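Local coordinates for bifunctional protein PutA (Bdellovibrio bacteriovorus, PDB 5UR2) that probably oxidises proline to glutamate in two steps, joining a flavin-dependent proline dehydrogenase and an NAD-dependent glutamate semialdehyde dehydrogenase in one chain, at residues E22-A27 against I389-V394; R184-A189 against K374-F379; V11-E16 against T359-M364; V129-R134 against A170-K175. All coordinates share one frame; numbering follows the deposited sequence.

Interaction 1. Residues E22-A27 against I389-V394; sequences ESQSKA and IKKTIV
In Gln-24, CG stands beside the backbone N and the chain bends at chi2 (-62°), which carries the amide across to helix 387-395 and against Lys-391 and Thr-392. Lys-391 comes to meet it: its CG lies beside the carbonyl carbon, and later bends at chi2 and chi4 curl the chain back over the amide. The CG methylene of Lys-391 makes the closest packing, 3.3 Å from Gln-24 OE1 and 3.6 Å from Gln-24 NE2; it lies over the face of the amide and so rests on the whole group and not on one corner of it. At the lysine tip, NZ gives OE1 a weak hydrogen bond of 3.3 Å. The firmer bond runs from Gln-24 NE2 to Thr-392 OG1, 3.2 Å long with an angle of 153° at the hydrogen, the hydroxyl tilted 19° from the amide plane. Helix 387-395 lies between the last two strands of the proline dehydrogenase (beta/alpha)8 barrel, while Gln-24 belongs to the loop that follows helix 6-22 of the PutA N-terminal region; the amide thus ties that region to the outer layer of the barrel. Helix 6-22 adds Arg-20 and Met-21 against Thr-392. Asp-395, one turn on from Lys-391, receives both Gln-24 NE2 and Lys-391 NZ, and probably does more than OE1 to balance the lysine charge. The hydroxyl of Thr-392, accepting from Gln-24, is also bonded to the carbonyl of Pro-388, which should fix its rotation.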
loop_
_atom_site.group_PDB
_atom_site.type_symbol
_atom_site.label_atom_id
_atom_site.label_comp_id
_atom_site.label_asym_id
_atom_site.label_seq_id
_atom_site.Cartn_x
_atom_site.Cartn_y
_atom_site.Cartn_z
ATOM N N GLU B 22 -35.700 -9.804 -50.791
ATOM C CA GLU B 22 -34.733 -10.274 -51.773
ATOM C C GLU B 22 -35.029 -9.742 -53.166
ATOM O O GLU B 22 -34.112 -9.662 -53.989
ATOM C CB GLU B 22 -34.723 -11.801 -51.822
ATOM C CG GLU B 22 -34.585 -12.507 -50.485
ATOM C CD GLU B 22 -34.646 -14.020 -50.644
ATOM O OE1 GLU B 22 -34.552 -14.748 -49.631
ATOM O OE2 GLU B 22 -34.789 -14.482 -51.795
ATOM N N SER B 23 -36.279 -9.369 -53.446
ATOM C CA SER B 23 -36.683 -8.878 -54.757
ATOM C C SER B 23 -36.549 -7.366 -54.907
ATOM O O SER B 23 -36.786 -6.851 -56.006
ATOM C CB SER B 23 -38.129 -9.292 -55.054
ATOM N N GLN B 24 -36.177 -6.648 -53.847
ATOM C CA GLN B 24 -35.919 -5.215 -53.930
ATOM C C GLN B 24 -34.541 -4.931 -54.536
ATOM O O GLN B 24 -33.639 -5.773 -54.534
ATOM C CB GLN B 24 -35.981 -4.556 -52.542
ATOM C CG GLN B 24 -37.241 -4.804 -51.745
ATOM C CD GLN B 24 -38.482 -4.248 -52.428
ATOM O OE1 GLN B 24 -38.395 -3.549 -53.444
ATOM N NE2 GLN B 24 -39.649 -4.554 -51.867
ATOM N N SER B 25 -34.385 -3.722 -55.067
ATOM C CA SER B 25 -33.087 -3.256 -55.546
ATOM C C SER B 25 -32.573 -2.095 -54.694
ATOM O O SER B 25 -32.022 -1.121 -55.207
ATOM C CB SER B 25 -33.145 -2.883 -57.029
ATOM O OG SER B 25 -33.987 -1.775 -57.263
ATOM N N LYS B 26 -32.743 -2.191 -53.378
ATOM C CA LYS B 26 -32.325 -1.152 -52.448
ATOM C C LYS B 26 -31.043 -1.558 -51.723
ATOM O O LYS B 26 -30.760 -2.745 -51.531
ATOM C CB LYS B 26 -33.431 -0.851 -51.429
ATOM C CG LYS B 26 -34.716 -0.259 -52.024
ATOM C CD LYS B 26 -34.453 1.087 -52.706
ATOM C CE LYS B 26 -35.741 1.795 -53.140
ATOM N NZ LYS B 26 -35.460 2.879 -54.129
ATOM N N ALA B 27 -30.268 -0.553 -51.320
ATOM C CA ALA B 27 -28.972 -0.775 -50.697
ATOM C C ALA B 27 -29.105 -0.942 -49.191
ATOM O O ALA B 27 -30.004 -0.383 -48.556
ATOM C CB ALA B 27 -28.016 0.384 -50.991
ATOM N N ILE B 389 -36.304 -3.052 -46.122
ATOM C CA ILE B 389 -37.455 -3.385 -45.284
ATOM C C ILE B 389 -38.552 -2.340 -45.432
ATOM O O ILE B 389 -39.731 -2.677 -45.601
ATOM C CB ILE B 389 -37.008 -3.536 -43.824
ATOM C CG1 ILE B 389 -35.733 -4.381 -43.791
ATOM C CG2 ILE B 389 -38.115 -4.165 -43.027
ATOM C CD1 ILE B 389 -35.161 -4.627 -42.416
ATOM N N LYS B 390 -38.173 -1.057 -45.358
ATOM C CA LYS B 390 -39.102 0.059 -45.543
ATOM C C LYS B 390 -39.928 -0.089 -46.817
ATOM O O LYS B 390 -41.162 0.028 -46.798
ATOM C CB LYS B 390 -38.299 1.363 -45.589
ATOM C CG LYS B 390 -39.039 2.638 -45.216
ATOM C CD LYS B 390 -38.080 3.832 -45.294
ATOM C CE LYS B 390 -37.105 3.872 -44.105
ATOM N NZ LYS B 390 -36.052 4.941 -44.208
ATOM N N LYS B 391 -39.251 -0.323 -47.944
ATOM C CA LYS B 391 -39.954 -0.437 -49.217
ATOM C C LYS B 391 -40.925 -1.609 -49.201
ATOM O O LYS B 391 -42.047 -1.499 -49.706
ATOM C CB LYS B 391 -38.937 -0.586 -50.349
ATOM C CG LYS B 391 -39.527 -0.941 -51.699
ATOM C CD LYS B 391 -40.054 0.269 -52.435
ATOM C CE LYS B 391 -40.163 -0.020 -53.932
ATOM N NZ LYS B 391 -40.793 -1.348 -54.198
ATOM N N THR B 392 -40.514 -2.732 -48.599
ATOM C CA THR B 392 -41.376 -3.910 -48.529
ATOM C C THR B 392 -42.652 -3.621 -47.742
ATOM O O THR B 392 -43.751 -3.983 -48.177
ATOM C CB THR B 392 -40.608 -5.084 -47.913
ATOM O OG1 THR B 392 -39.524 -5.455 -48.773
ATOM C CG2 THR B 392 -41.521 -6.288 -47.726
ATOM N N ILE B 393 -42.526 -2.953 -46.589
ATOM C CA ILE B 393 -43.697 -2.605 -45.782
ATOM C C ILE B 393 -44.688 -1.783 -46.592
ATOM O O ILE B 393 -45.906 -1.976 -46.491
ATOM C CB ILE B 393 -43.277 -1.842 -44.510
ATOM C CG1 ILE B 393 -42.346 -2.670 -43.631
ATOM C CG2 ILE B 393 -44.501 -1.420 -43.733
ATOM C CD1 ILE B 393 -42.974 -3.907 -43.082
ATOM N N VAL B 394 -44.184 -0.831 -47.383
ATOM C CA VAL B 394 -45.059 -0.006 -48.213
ATOM C C VAL B 394 -45.741 -0.858 -49.275
ATOM O O VAL B 394 -46.943 -0.709 -49.532
ATOM C CB VAL B 394 -44.261 1.156 -48.838
ATOM C CG1 VAL B 394 -45.139 1.958 -49.794
ATOM C CG2 VAL B 394 -43.678 2.052 -47.756
#

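Interaction 2. Residues R184-A189 against K374-F379; sequences RDHEGA and KEALEF
His-186 climbs over Ala-376 from the moment it leaves its backbone. Its CB is 4.4 Å from the CB of Glu-375, and chi1 of 66° places CG between the backbone N and the carbonyl carbon, setting the ring across the methyl of Ala-376. From there CG lies 3.8 Å from Ala-376 CB, ND1 and CE1 are each 3.5 Å from that same methyl, and CD2 and NE2 lie somewhat farther off. The result is a CH-pi contact, with Ala-376 CB 3.6 Å from the ring centroid and 17° off the normal. Glu-187 CG sits over the centre of the other face, though that residue is poorly ordered. ND1 is buried by the contact and finds no hydrogen-bonding partner in the model. Both segments run toward strands of the (beta/alpha)8 barrel, 184-189 ahead of the second and 374-379 leading into the seventh, so they meet at the N-terminal end of the barrel, the end away from the catalytic mouth in this fold. Asp-185 OD1 shapes the first loop: its bond from the N of Glu-187, 2.9 Å and 64° out of the carboxylate plane, makes an Asx turn, and a second from the N of Gly-188, 3.0 Å, extends it to an Asx motif. Asp-185 CB packs 3.3 Å from Glu-375 O, a carbonyl that also accepts from Arg-399. Arg-349, on the sixth strand, spans the two segments by bonding both Asp-185 OD2 and Ala-376 O.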
loop_
_atom_site.group_PDB
_atom_site.type_symbol
_atom_site.label_atom_id
_atom_site.label_comp_id
_atom_site.label_asym_id
_atom_site.label_seq_id
_atom_site.Cartn_x
_atom_site.Cartn_y
_atom_site.Cartn_z
ATOM N N ARG B 184 -54.771 8.977 -44.946
ATOM C CA ARG B 184 -56.023 8.492 -44.381
ATOM C C ARG B 184 -55.750 7.229 -43.574
ATOM O O ARG B 184 -54.901 6.422 -43.951
ATOM C CB ARG B 184 -57.046 8.152 -45.484
ATOM C CG ARG B 184 -57.281 9.239 -46.515
ATOM C CD ARG B 184 -58.455 8.889 -47.423
ATOM N NE ARG B 184 -59.694 8.763 -46.661
ATOM C CZ ARG B 184 -60.479 9.788 -46.342
ATOM N NH1 ARG B 184 -60.151 11.016 -46.721
ATOM N NH2 ARG B 184 -61.587 9.586 -45.636
ATOM N N ASP B 185 -56.519 7.032 -42.496
ATOM C CA ASP B 185 -56.569 5.747 -41.809
ATOM C C ASP B 185 -57.968 5.149 -41.996
ATOM O O ASP B 185 -58.686 5.498 -42.951
ATOM C CB ASP B 185 -56.159 5.903 -40.333
ATOM C CG ASP B 185 -57.164 6.693 -39.497
ATOM O OD1 ASP B 185 -58.166 7.205 -40.042
ATOM O OD2 ASP B 185 -56.936 6.808 -38.266
ATOM N N HIS B 186 -58.354 4.244 -41.096
ATOM C CA HIS B 186 -59.653 3.600 -41.213
ATOM C C HIS B 186 -60.810 4.478 -40.750
ATOM O O HIS B 186 -61.962 4.144 -41.030
ATOM C CB HIS B 186 -59.657 2.288 -40.427
ATOM C CG HIS B 186 -59.528 2.464 -38.946
ATOM N ND1 HIS B 186 -58.569 3.271 -38.369
ATOM C CD2 HIS B 186 -60.231 1.928 -37.920
ATOM C CE1 HIS B 186 -58.688 3.226 -37.055
ATOM N NE2 HIS B 186 -59.688 2.417 -36.755
ATOM N N GLU B 187 -60.549 5.590 -40.069
ATOM C CA GLU B 187 -61.626 6.440 -39.568
ATOM C C GLU B 187 -61.841 7.694 -40.403
ATOM O O GLU B 187 -62.956 8.224 -40.417
ATOM C CB GLU B 187 -61.368 6.853 -38.111
ATOM C CG GLU B 187 -61.639 5.774 -37.064
ATOM C CD GLU B 187 -61.144 6.164 -35.673
ATOM O OE1 GLU B 187 -61.270 5.337 -34.740
ATOM O OE2 GLU B 187 -60.614 7.288 -35.511
ATOM N N GLY B 188 -60.812 8.188 -41.089
ATOM C CA GLY B 188 -60.970 9.401 -41.876
ATOM C C GLY B 188 -59.638 9.985 -42.284
ATOM O O GLY B 188 -58.651 9.262 -42.451
ATOM N N ALA B 189 -59.632 11.301 -42.474
ATOM C CA ALA B 189 -58.424 11.998 -42.893
ATOM C C ALA B 189 -57.406 12.076 -41.758
ATOM O O ALA B 189 -57.758 12.133 -40.576
ATOM C CB ALA B 189 -58.758 13.409 -43.377
ATOM N N LYS B 374 -55.799 -2.959 -41.769
ATOM C CA LYS B 374 -54.418 -2.534 -41.976
ATOM C C LYS B 374 -54.292 -1.019 -41.915
ATOM O O LYS B 374 -53.361 -0.490 -41.297
ATOM C CB LYS B 374 -53.898 -3.065 -43.316
ATOM N N GLU B 375 -55.275 -0.305 -42.459
ATOM C CA GLU B 375 -55.186 1.144 -42.519
ATOM C C GLU B 375 -55.189 1.775 -41.137
ATOM O O GLU B 375 -54.852 2.958 -41.012
ATOM C CB GLU B 375 -56.350 1.713 -43.338
ATOM C CG GLU B 375 -56.370 1.285 -44.815
ATOM C CD GLU B 375 -56.937 -0.117 -45.039
ATOM O OE1 GLU B 375 -57.523 -0.699 -44.099
ATOM O OE2 GLU B 375 -56.786 -0.641 -46.162
ATOM N N ALA B 376 -55.547 1.011 -40.105
ATOM C CA ALA B 376 -55.500 1.522 -38.743
ATOM C C ALA B 376 -54.076 1.573 -38.212
ATOM O O ALA B 376 -53.781 2.368 -37.315
ATOM C CB ALA B 376 -56.375 0.663 -37.823
ATOM N N LEU B 377 -53.195 0.726 -38.723
ATOM C CA LEU B 377 -51.848 0.668 -38.183
ATOM C C LEU B 377 -50.974 1.768 -38.777
ATOM O O LEU B 377 -51.318 2.423 -39.767
ATOM C CB LEU B 377 -51.219 -0.697 -38.438
ATOM C CG LEU B 377 -52.038 -1.900 -37.990
ATOM C CD1 LEU B 377 -51.210 -3.179 -38.162
ATOM C CD2 LEU B 377 -52.482 -1.709 -36.556
ATOM N N GLU B 378 -49.823 1.975 -38.143
ATOM C CA GLU B 378 -48.817 2.868 -38.685
ATOM C C GLU B 378 -47.454 2.369 -38.244
ATOM O O GLU B 378 -47.239 2.073 -37.061
ATOM C CB GLU B 378 -49.038 4.301 -38.219
ATOM C CG GLU B 378 -48.120 5.284 -38.885
ATOM C CD GLU B 378 -48.475 6.708 -38.542
ATOM O OE1 GLU B 378 -49.553 7.172 -38.998
ATOM O OE2 GLU B 378 -47.674 7.361 -37.835
ATOM N N PHE B 379 -46.538 2.279 -39.193
ATOM C CA PHE B 379 -45.184 1.866 -38.894
ATOM C C PHE B 379 -44.232 3.031 -39.128
ATOM O O PHE B 379 -44.482 3.900 -39.972
ATOM C CB PHE B 379 -44.807 0.635 -39.727
ATOM C CG PHE B 379 -45.547 -0.603 -39.313
ATOM C CD1 PHE B 379 -45.207 -1.260 -38.139
ATOM C CD2 PHE B 379 -46.587 -1.103 -40.080
ATOM C CE1 PHE B 379 -45.892 -2.392 -37.731
ATOM C CE2 PHE B 379 -47.281 -2.247 -39.687
ATOM C CZ PHE B 379 -46.931 -2.892 -38.511
#

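Interaction 3. Residues V11-E16 against T359-M364; sequences VSRGEE and TLAACM
The guanidinium of Arg-13 meets Met-364 at a slant, its NH1 3.8 Å from Met-364 CB and 4.0 Å from Met-364 SD. Within its own helix, the carboxylate of Glu-16 is a distant companion: OE1 is 3.8 Å from Arg-13 NE but well out of the guanidinium plane, a long ion pair toward which no N-H points. The arginine reaches this place with CG anti to the backbone N (chi1 -180°) and then bends twice, at chi2 and chi3, whereas Met-364 runs straight beyond CG; the two chains cross at about a right angle. Nearer the backbone, the methyl of Ala-361 fits beside Arg-13, 3.9 Å from its CG, and reaches 3.7 Å from the N of Gly-14. The helices come close here: the axes of the two short segments approach to 8.4 Å with 123° between their directions, and the CA atoms of Gly-14 and Ala-361 are 5.4 Å apart. Helix 6-22 of the N-terminal region is thereby laid across helix 357-369, the helix between the sixth and seventh strands of the (beta/alpha)8 barrel, whose Ala-361 side chain is about 12 Å from the inactivated flavin. Arg-13 NH1 forms a salt bridge with Glu-368, one turn beyond Met-364. No hydrogen bond or salt bridge joins the two segments themselves; they meet by van der Waals packing against alanine and methionine, and the arginine's charge is met by Glu-368 farther along the barrel helix.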
loop_
_atom_site.group_PDB
_atom_site.type_symbol
_atom_site.label_atom_id
_atom_site.label_comp_id
_atom_site.label_asym_id
_atom_site.label_seq_id
_atom_site.Cartn_x
_atom_site.Cartn_y
_atom_site.Cartn_z
ATOM N N VAL B 11 -43.720 -16.243 -37.347
ATOM C CA VAL B 11 -42.543 -16.660 -38.112
ATOM C C VAL B 11 -42.853 -16.680 -39.604
ATOM O O VAL B 11 -42.026 -16.267 -40.429
ATOM C CB VAL B 11 -42.025 -18.024 -37.617
ATOM C CG1 VAL B 11 -41.002 -18.602 -38.595
ATOM C CG2 VAL B 11 -41.390 -17.869 -36.255
ATOM N N SER B 12 -44.042 -17.167 -39.974
ATOM C CA SER B 12 -44.433 -17.201 -41.383
ATOM C C SER B 12 -44.494 -15.801 -41.984
ATOM O O SER B 12 -44.062 -15.588 -43.124
ATOM C CB SER B 12 -45.780 -17.912 -41.546
ATOM O OG SER B 12 -45.675 -19.260 -41.137
ATOM N N ARG B 13 -45.080 -14.844 -41.259
ATOM C CA ARG B 13 -45.158 -13.486 -41.784
ATOM C C ARG B 13 -43.769 -12.888 -41.972
ATOM O O ARG B 13 -43.506 -12.214 -42.975
ATOM C CB ARG B 13 -46.007 -12.610 -40.866
ATOM C CG ARG B 13 -46.131 -11.181 -41.355
ATOM C CD ARG B 13 -46.809 -11.162 -42.710
ATOM N NE ARG B 13 -48.053 -11.923 -42.696
ATOM C CZ ARG B 13 -49.240 -11.423 -42.371
ATOM N NH1 ARG B 13 -49.356 -10.139 -42.049
ATOM N NH2 ARG B 13 -50.317 -12.210 -42.383
ATOM N N GLY B 14 -42.866 -13.134 -41.015
ATOM C CA GLY B 14 -41.503 -12.648 -41.154
ATOM C C GLY B 14 -40.782 -13.260 -42.341
ATOM O O GLY B 14 -40.018 -12.580 -43.036
ATOM N N GLU B 15 -41.042 -14.542 -42.615
ATOM C CA GLU B 15 -40.428 -15.186 -43.770
ATOM C C GLU B 15 -40.912 -14.561 -45.074
ATOM O O GLU B 15 -40.122 -14.384 -46.010
ATOM C CB GLU B 15 -40.716 -16.688 -43.753
ATOM C CG GLU B 15 -39.968 -17.446 -42.661
ATOM C CD GLU B 15 -40.355 -18.917 -42.598
ATOM O OE1 GLU B 15 -41.310 -19.304 -43.297
ATOM O OE2 GLU B 15 -39.703 -19.685 -41.856
ATOM N N GLU B 16 -42.200 -14.203 -45.150
ATOM C CA GLU B 16 -42.699 -13.506 -46.333
ATOM C C GLU B 16 -42.010 -12.163 -46.515
ATOM O O GLU B 16 -41.579 -11.828 -47.624
ATOM C CB GLU B 16 -44.208 -13.302 -46.236
ATOM C CG GLU B 16 -44.786 -12.433 -47.354
ATOM C CD GLU B 16 -46.264 -12.109 -47.149
ATOM O OE1 GLU B 16 -46.881 -12.692 -46.223
ATOM O OE2 GLU B 16 -46.808 -11.290 -47.928
ATOM N N THR B 359 -40.232 -7.973 -34.873
ATOM C CA THR B 359 -41.131 -7.032 -34.203
ATOM C C THR B 359 -42.272 -6.601 -35.117
ATOM O O THR B 359 -43.445 -6.610 -34.721
ATOM C CB THR B 359 -40.339 -5.804 -33.744
ATOM O OG1 THR B 359 -39.224 -6.223 -32.941
ATOM C CG2 THR B 359 -41.240 -4.838 -32.931
ATOM N N LEU B 360 -41.939 -6.190 -36.341
ATOM C CA LEU B 360 -42.969 -5.755 -37.279
ATOM C C LEU B 360 -43.965 -6.876 -37.579
ATOM O O LEU B 360 -45.178 -6.636 -37.628
ATOM C CB LEU B 360 -42.317 -5.252 -38.570
ATOM C CG LEU B 360 -41.372 -4.048 -38.426
ATOM C CD1 LEU B 360 -40.580 -3.796 -39.707
ATOM C CD2 LEU B 360 -42.166 -2.821 -38.065
ATOM N N ALA B 361 -43.472 -8.098 -37.803
ATOM C CA ALA B 361 -44.357 -9.214 -38.143
ATOM C C ALA B 361 -45.270 -9.581 -36.977
ATOM O O ALA B 361 -46.436 -9.934 -37.183
ATOM C CB ALA B 361 -43.539 -10.435 -38.575
ATOM N N ALA B 362 -44.756 -9.524 -35.749
ATOM C CA ALA B 362 -45.600 -9.782 -34.583
ATOM C C ALA B 362 -46.721 -8.752 -34.486
ATOM O O ALA B 362 -47.889 -9.102 -34.290
ATOM C CB ALA B 362 -44.749 -9.779 -33.312
ATOM N N CYS B 363 -46.391 -7.472 -34.661
ATOM C CA CYS B 363 -47.426 -6.449 -34.630
ATOM C C CYS B 363 -48.496 -6.716 -35.687
ATOM O O CYS B 363 -49.696 -6.603 -35.408
ATOM C CB CYS B 363 -46.802 -5.074 -34.829
ATOM S SG CYS B 363 -45.783 -4.507 -33.440
ATOM N N MET B 364 -48.083 -7.093 -36.897
ATOM C CA MET B 364 -49.053 -7.333 -37.961
ATOM C C MET B 364 -50.032 -8.420 -37.565
ATOM O O MET B 364 -51.243 -8.284 -37.777
ATOM C CB MET B 364 -48.350 -7.729 -39.257
ATOM C CG MET B 364 -47.563 -6.625 -39.925
ATOM S SD MET B 364 -46.630 -7.261 -41.329
ATOM C CE MET B 364 -45.822 -5.758 -41.868
#

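Interaction 4. Residues V129-R134 against A170-K175; sequences VLKKAR and AKDAEK
Asp-172 OD2 is gripped by two donors, the ammonium of Lys-131 and the indole NE1 of Trp-176. The lysine bond is short and charged, NZ to OD2 being 2.8 Å, and it is taken on the syn lone pair, the side of the other carboxylate oxygen. OD1 of Asp-172 is left 3.9 Å from the same NZ, so the salt bridge is one-handed and not a fork. In the aspartate a chi1 of -164° swings the carboxylate off the helix toward its partner; the lysine bends at chi3 (148°), off a staggered position, and its chain and that of the aspartate approach each other at a slant. The bridge spans a wide gap, with Lys-131 CA 10.5 Å from Asp-172 CA. It is a surface contact: little area is buried between the segments, and neither of the two residues is fully enclosed. Within segment 170-175 Lys-171 pairs with Glu-174, NZ to OE2 at 2.9 Å, on a side away from Lys-131. Trp-176 also touches Lys-131 and Arg-134, and Arg-134 is itself in a salt bridge with Asp-183. The two helices flank the first barrel strand in the chain, helix 123-135 leading into strand 138-144 and helix 152-173 following it, while Leu-130 packs inward on Phe-140, Val-142 and, from strand 400-406, Ala-404.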
loop_
_atom_site.group_PDB
_atom_site.type_symbol
_atom_site.label_atom_id
_atom_site.label_comp_id
_atom_site.label_asym_id
_atom_site.label_seq_id
_atom_site.Cartn_x
_atom_site.Cartn_y
_atom_site.Cartn_z
ATOM N N VAL B 129 -37.279 16.674 -50.182
ATOM C CA VAL B 129 -37.088 15.295 -49.750
ATOM C C VAL B 129 -38.386 14.726 -49.190
ATOM O O VAL B 129 -38.743 13.576 -49.470
ATOM C CB VAL B 129 -35.931 15.220 -48.736
ATOM C CG1 VAL B 129 -35.808 13.822 -48.150
ATOM C CG2 VAL B 129 -34.642 15.617 -49.411
ATOM N N LEU B 130 -39.109 15.522 -48.394
ATOM C CA LEU B 130 -40.390 15.093 -47.841
ATOM C C LEU B 130 -41.409 14.832 -48.943
ATOM O O LEU B 130 -42.192 13.875 -48.866
ATOM C CB LEU B 130 -40.928 16.159 -46.887
ATOM C CG LEU B 130 -40.053 16.640 -45.731
ATOM C CD1 LEU B 130 -40.843 17.638 -44.895
ATOM C CD2 LEU B 130 -39.549 15.484 -44.880
ATOM N N LYS B 131 -41.439 15.695 -49.961
ATOM C CA LYS B 131 -42.409 15.526 -51.034
ATOM C C LYS B 131 -42.054 14.330 -51.901
ATOM O O LYS B 131 -42.945 13.623 -52.386
ATOM C CB LYS B 131 -42.503 16.807 -51.864
ATOM C CG LYS B 131 -43.312 17.916 -51.188
ATOM C CD LYS B 131 -43.092 19.240 -51.897
ATOM C CE LYS B 131 -44.328 20.133 -51.845
ATOM N NZ LYS B 131 -44.053 21.520 -52.313
ATOM N N LYS B 132 -40.756 14.093 -52.113
ATOM C CA LYS B 132 -40.330 12.904 -52.847
ATOM C C LYS B 132 -40.716 11.636 -52.096
ATOM O O LYS B 132 -41.173 10.659 -52.701
ATOM C CB LYS B 132 -38.821 12.952 -53.094
ATOM C CG LYS B 132 -38.242 11.683 -53.693
ATOM C CD LYS B 132 -36.952 11.975 -54.444
ATOM C CE LYS B 132 -35.803 11.117 -53.945
ATOM N NZ LYS B 132 -34.645 11.206 -54.870
ATOM N N ALA B 133 -40.552 11.640 -50.770
ATOM C CA ALA B 133 -40.991 10.497 -49.980
ATOM C C ALA B 133 -42.493 10.276 -50.142
ATOM O O ALA B 133 -42.956 9.132 -50.252
ATOM C CB ALA B 133 -40.620 10.696 -48.512
ATOM N N ARG B 134 -43.267 11.364 -50.184
ATOM C CA ARG B 134 -44.704 11.234 -50.379
ATOM C C ARG B 134 -45.031 10.562 -51.713
ATOM O O ARG B 134 -45.878 9.660 -51.767
ATOM C CB ARG B 134 -45.360 12.612 -50.280
ATOM C CG ARG B 134 -45.517 13.135 -48.846
ATOM C CD ARG B 134 -46.232 14.489 -48.824
ATOM N NE ARG B 134 -47.531 14.411 -49.487
ATOM C CZ ARG B 134 -48.646 13.982 -48.902
ATOM N NH1 ARG B 134 -48.623 13.596 -47.630
ATOM N NH2 ARG B 134 -49.785 13.940 -49.591
ATOM N N ALA B 170 -47.331 23.619 -42.713
ATOM C CA ALA B 170 -48.774 23.564 -42.935
ATOM C C ALA B 170 -49.165 24.390 -44.159
ATOM O O ALA B 170 -49.977 23.947 -44.985
ATOM C CB ALA B 170 -49.529 24.052 -41.694
ATOM N N LYS B 171 -48.551 25.568 -44.316
ATOM C CA LYS B 171 -48.865 26.435 -45.448
ATOM C C LYS B 171 -48.514 25.767 -46.774
ATOM O O LYS B 171 -49.312 25.782 -47.714
ATOM C CB LYS B 171 -48.139 27.773 -45.303
ATOM C CG LYS B 171 -48.399 28.761 -46.462
ATOM C CD LYS B 171 -49.890 29.061 -46.661
ATOM C CE LYS B 171 -50.515 29.736 -45.440
ATOM N NZ LYS B 171 -52.001 29.873 -45.582
ATOM N N ASP B 172 -47.323 25.178 -46.872
ATOM C CA ASP B 172 -46.960 24.509 -48.119
ATOM C C ASP B 172 -47.848 23.291 -48.373
ATOM O O ASP B 172 -48.205 23.008 -49.523
ATOM C CB ASP B 172 -45.480 24.120 -48.103
ATOM C CG ASP B 172 -44.952 23.783 -49.486
ATOM O OD1 ASP B 172 -44.611 24.727 -50.234
ATOM O OD2 ASP B 172 -44.865 22.587 -49.827
ATOM N N ALA B 173 -48.224 22.564 -47.318
ATOM C CA ALA B 173 -49.035 21.367 -47.504
ATOM C C ALA B 173 -50.452 21.663 -47.984
ATOM O O ALA B 173 -51.146 20.737 -48.420
ATOM C CB ALA B 173 -49.081 20.561 -46.211
ATOM N N GLU B 174 -50.890 22.918 -47.947
ATOM C CA GLU B 174 -52.203 23.239 -48.506
ATOM C C GLU B 174 -52.300 22.858 -49.983
ATOM O O GLU B 174 -53.395 22.563 -50.472
ATOM C CB GLU B 174 -52.514 24.727 -48.322
ATOM C CG GLU B 174 -52.737 25.136 -46.871
ATOM C CD GLU B 174 -52.938 26.626 -46.712
ATOM O OE1 GLU B 174 -53.099 27.318 -47.735
ATOM O OE2 GLU B 174 -52.922 27.114 -45.567
ATOM N N LYS B 175 -51.181 22.845 -50.705
ATOM C CA LYS B 175 -51.215 22.541 -52.131
ATOM C C LYS B 175 -50.965 21.067 -52.442
ATOM O O LYS B 175 -51.034 20.681 -53.613
ATOM C CB LYS B 175 -50.191 23.413 -52.880
#

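All four contacts belong to the proline dehydrogenase half of the enzyme, about 41 to 42 Å from the chain centre. Interactions 1 and 3, about 15 Å apart between centres, cross along the chain and hold the N-terminal region on the flavin-housing barrel, at helices 387-395 and 357-369. Interactions 2 and 4 join parts of the barrel itself. Interaction 2 is nested inside interaction 1 and crosses interaction 3; its Phe-379 touches Leu-360 and Met-364 of interaction 3 and Ile-393 of interaction 1, so a shared hydrophobic layer connects the three. Interaction 4, nested inside interactions 1 and 3, closes before interaction 2 opens, touches none of the others and lies about 31 Å from interaction 3 between centres.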